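Local structure of putative immunoglobulin-blocking virulence protein (Mycoplasma mycoides subsp. capri, 7ADK) at residues 134-139 / 184-188. The protein probably acts as a mycoplasma virulence factor that binds and blocks host immunoglobulins. Sequence-based numbering, arbitrary orientation.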
loop_
_atom_site.group_PDB
_atom_site.type_symbol
_atom_site.label_atom_id
_atom_site.label_comp_id
_atom_site.label_asym_id
_atom_site.label_seq_id
_atom_site.Cartn_x
_atom_site.Cartn_y
_atom_site.Cartn_z
ATOM N N ILE A 134 11.479 15.252 -49.444
ATOM C CA ILE A 134 10.611 15.066 -48.253
ATOM C C ILE A 134 9.382 14.159 -48.452
ATOM O O ILE A 134 8.808 13.676 -47.479
ATOM C CB ILE A 134 10.246 16.415 -47.572
ATOM C CG1 ILE A 134 9.058 17.156 -48.209
ATOM C CG2 ILE A 134 11.461 17.337 -47.425
ATOM C CD1 ILE A 134 8.636 18.395 -47.445
ATOM N N ALA A 135 8.990 13.904 -49.698
ATOM C CA ALA A 135 7.878 13.034 -50.080
ATOM C C ALA A 135 8.133 12.371 -51.450
ATOM O O ALA A 135 7.280 12.366 -52.332
ATOM C CB ALA A 135 6.579 13.829 -50.005
ATOM N N GLY A 136 9.365 11.922 -51.695
ATOM C CA GLY A 136 9.908 11.649 -53.028
ATOM C C GLY A 136 10.296 12.931 -53.766
ATOM O O GLY A 136 11.451 13.093 -54.158
ATOM N N ILE A 137 9.362 13.880 -53.848
ATOM C CA ILE A 137 9.501 15.193 -54.484
ATOM C C ILE A 137 10.705 15.962 -53.933
ATOM O O ILE A 137 10.870 16.105 -52.727
ATOM C CB ILE A 137 8.180 15.989 -54.329
ATOM C CG1 ILE A 137 6.964 15.246 -54.927
ATOM C CG2 ILE A 137 8.255 17.396 -54.910
ATOM C CD1 ILE A 137 7.048 14.900 -56.408
ATOM N N GLU A 138 11.549 16.464 -54.827
ATOM C CA GLU A 138 12.663 17.361 -54.508
ATOM C C GLU A 138 12.149 18.781 -54.227
ATOM O O GLU A 138 11.360 19.329 -54.998
ATOM C CB GLU A 138 13.668 17.410 -55.669
ATOM C CG GLU A 138 14.262 16.060 -56.094
ATOM C CD GLU A 138 15.061 15.335 -55.008
ATOM O OE1 GLU A 138 15.212 14.103 -55.104
ATOM O OE2 GLU A 138 15.583 15.974 -54.077
ATOM N N VAL A 139 12.596 19.405 -53.140
ATOM C CA VAL A 139 12.080 20.705 -52.687
ATOM C C VAL A 139 13.259 21.597 -52.290
ATOM O O VAL A 139 14.221 21.102 -51.711
ATOM C CB VAL A 139 11.123 20.531 -51.491
ATOM C CG1 VAL A 139 10.441 21.852 -51.173
ATOM C CG2 VAL A 139 10.033 19.484 -51.688
ATOM N N LEU A 184 4.035 19.541 -54.395
ATOM C CA LEU A 184 4.384 18.946 -53.102
ATOM C C LEU A 184 3.157 18.722 -52.224
ATOM O O LEU A 184 3.001 17.642 -51.667
ATOM C CB LEU A 184 5.411 19.836 -52.375
ATOM C CG LEU A 184 5.769 19.377 -50.946
ATOM C CD1 LEU A 184 6.513 18.043 -50.932
ATOM C CD2 LEU A 184 6.627 20.451 -50.303
ATOM N N LYS A 185 2.295 19.729 -52.049
ATOM C CA LYS A 185 1.196 19.592 -51.073
ATOM C C LYS A 185 0.105 18.619 -51.517
ATOM O O LYS A 185 -0.494 17.966 -50.673
ATOM C CB LYS A 185 0.675 20.952 -50.600
ATOM C CG LYS A 185 -0.099 21.761 -51.634
ATOM C CD LYS A 185 -0.334 23.169 -51.088
ATOM C CE LYS A 185 -1.225 23.998 -52.009
ATOM N NZ LYS A 185 -1.224 25.414 -51.606
ATOM N N GLU A 186 -0.069 18.400 -52.817
ATOM C CA GLU A 186 -0.919 17.320 -53.329
ATOM C C GLU A 186 -0.277 15.928 -53.226
ATOM O O GLU A 186 -0.983 14.944 -53.024
ATOM C CB GLU A 186 -1.372 17.633 -54.759
ATOM C CG GLU A 186 -2.192 18.925 -54.898
ATOM C CD GLU A 186 -3.206 19.179 -53.781
ATOM O OE1 GLU A 186 -3.358 20.340 -53.352
ATOM O OE2 GLU A 186 -3.857 18.218 -53.338
ATOM N N GLN A 187 1.054 15.817 -53.260
ATOM C CA GLN A 187 1.735 14.572 -52.889
ATOM C C GLN A 187 1.543 14.256 -51.400
ATOM O O GLN A 187 1.253 13.119 -51.032
ATOM C CB GLN A 187 3.222 14.651 -53.266
ATOM C CG GLN A 187 4.084 13.472 -52.803
ATOM C CD GLN A 187 3.867 12.182 -53.566
ATOM O OE1 GLN A 187 2.819 11.904 -54.119
ATOM N NE2 GLN A 187 4.861 11.342 -53.639
ATOM N N VAL A 188 1.658 15.263 -50.532
ATOM C CA VAL A 188 1.414 15.111 -49.089
ATOM C C VAL A 188 -0.053 14.780 -48.790
ATOM O O VAL A 188 -0.317 14.029 -47.855
ATOM C CB VAL A 188 1.917 16.359 -48.335
ATOM C CG1 VAL A 188 1.500 16.432 -46.867
ATOM C CG2 VAL A 188 3.450 16.376 -48.382
#
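Leu184, near the start of helix 182-194, pushes its isobutyl end into the bend of the hairpin that joins strands 130-133 and 138-144. With CG anti to the backbone N (chi1 175°), both methyls reach the hairpin: CD1 lies 3.8 Å from Ile134 CG1, and CD2 lies 3.8 Å from Val139 CG2. Both of these side chains cross the leucine at about a right angle. The CB atoms of Ala135 and Ile137 each stand 4.3 Å from Leu184 CD1, closing round the same methyl. A turn further on, Gln187 bends at chi2 (73°) and sends its amide to the turn. Its NE2 donates to Ala135 O at 2.9 Å, nearly straight at 168°, with the acceptor in the plane of the glutamine amide. Its CG meanwhile packs 3.8 Å from Ala135 CB and brushes Ile137 CG1. Val188 ends the contact with CG2 beside Ala135 CB, while Leu307 of helix 301-308 touches Ile134, Leu184 and Val188. The hairpin turn is thus held on the helix mainly by apolar contact, with one directional link: Ala135 O, which also takes a weak bond from Ile137 N, serves both turn and helix.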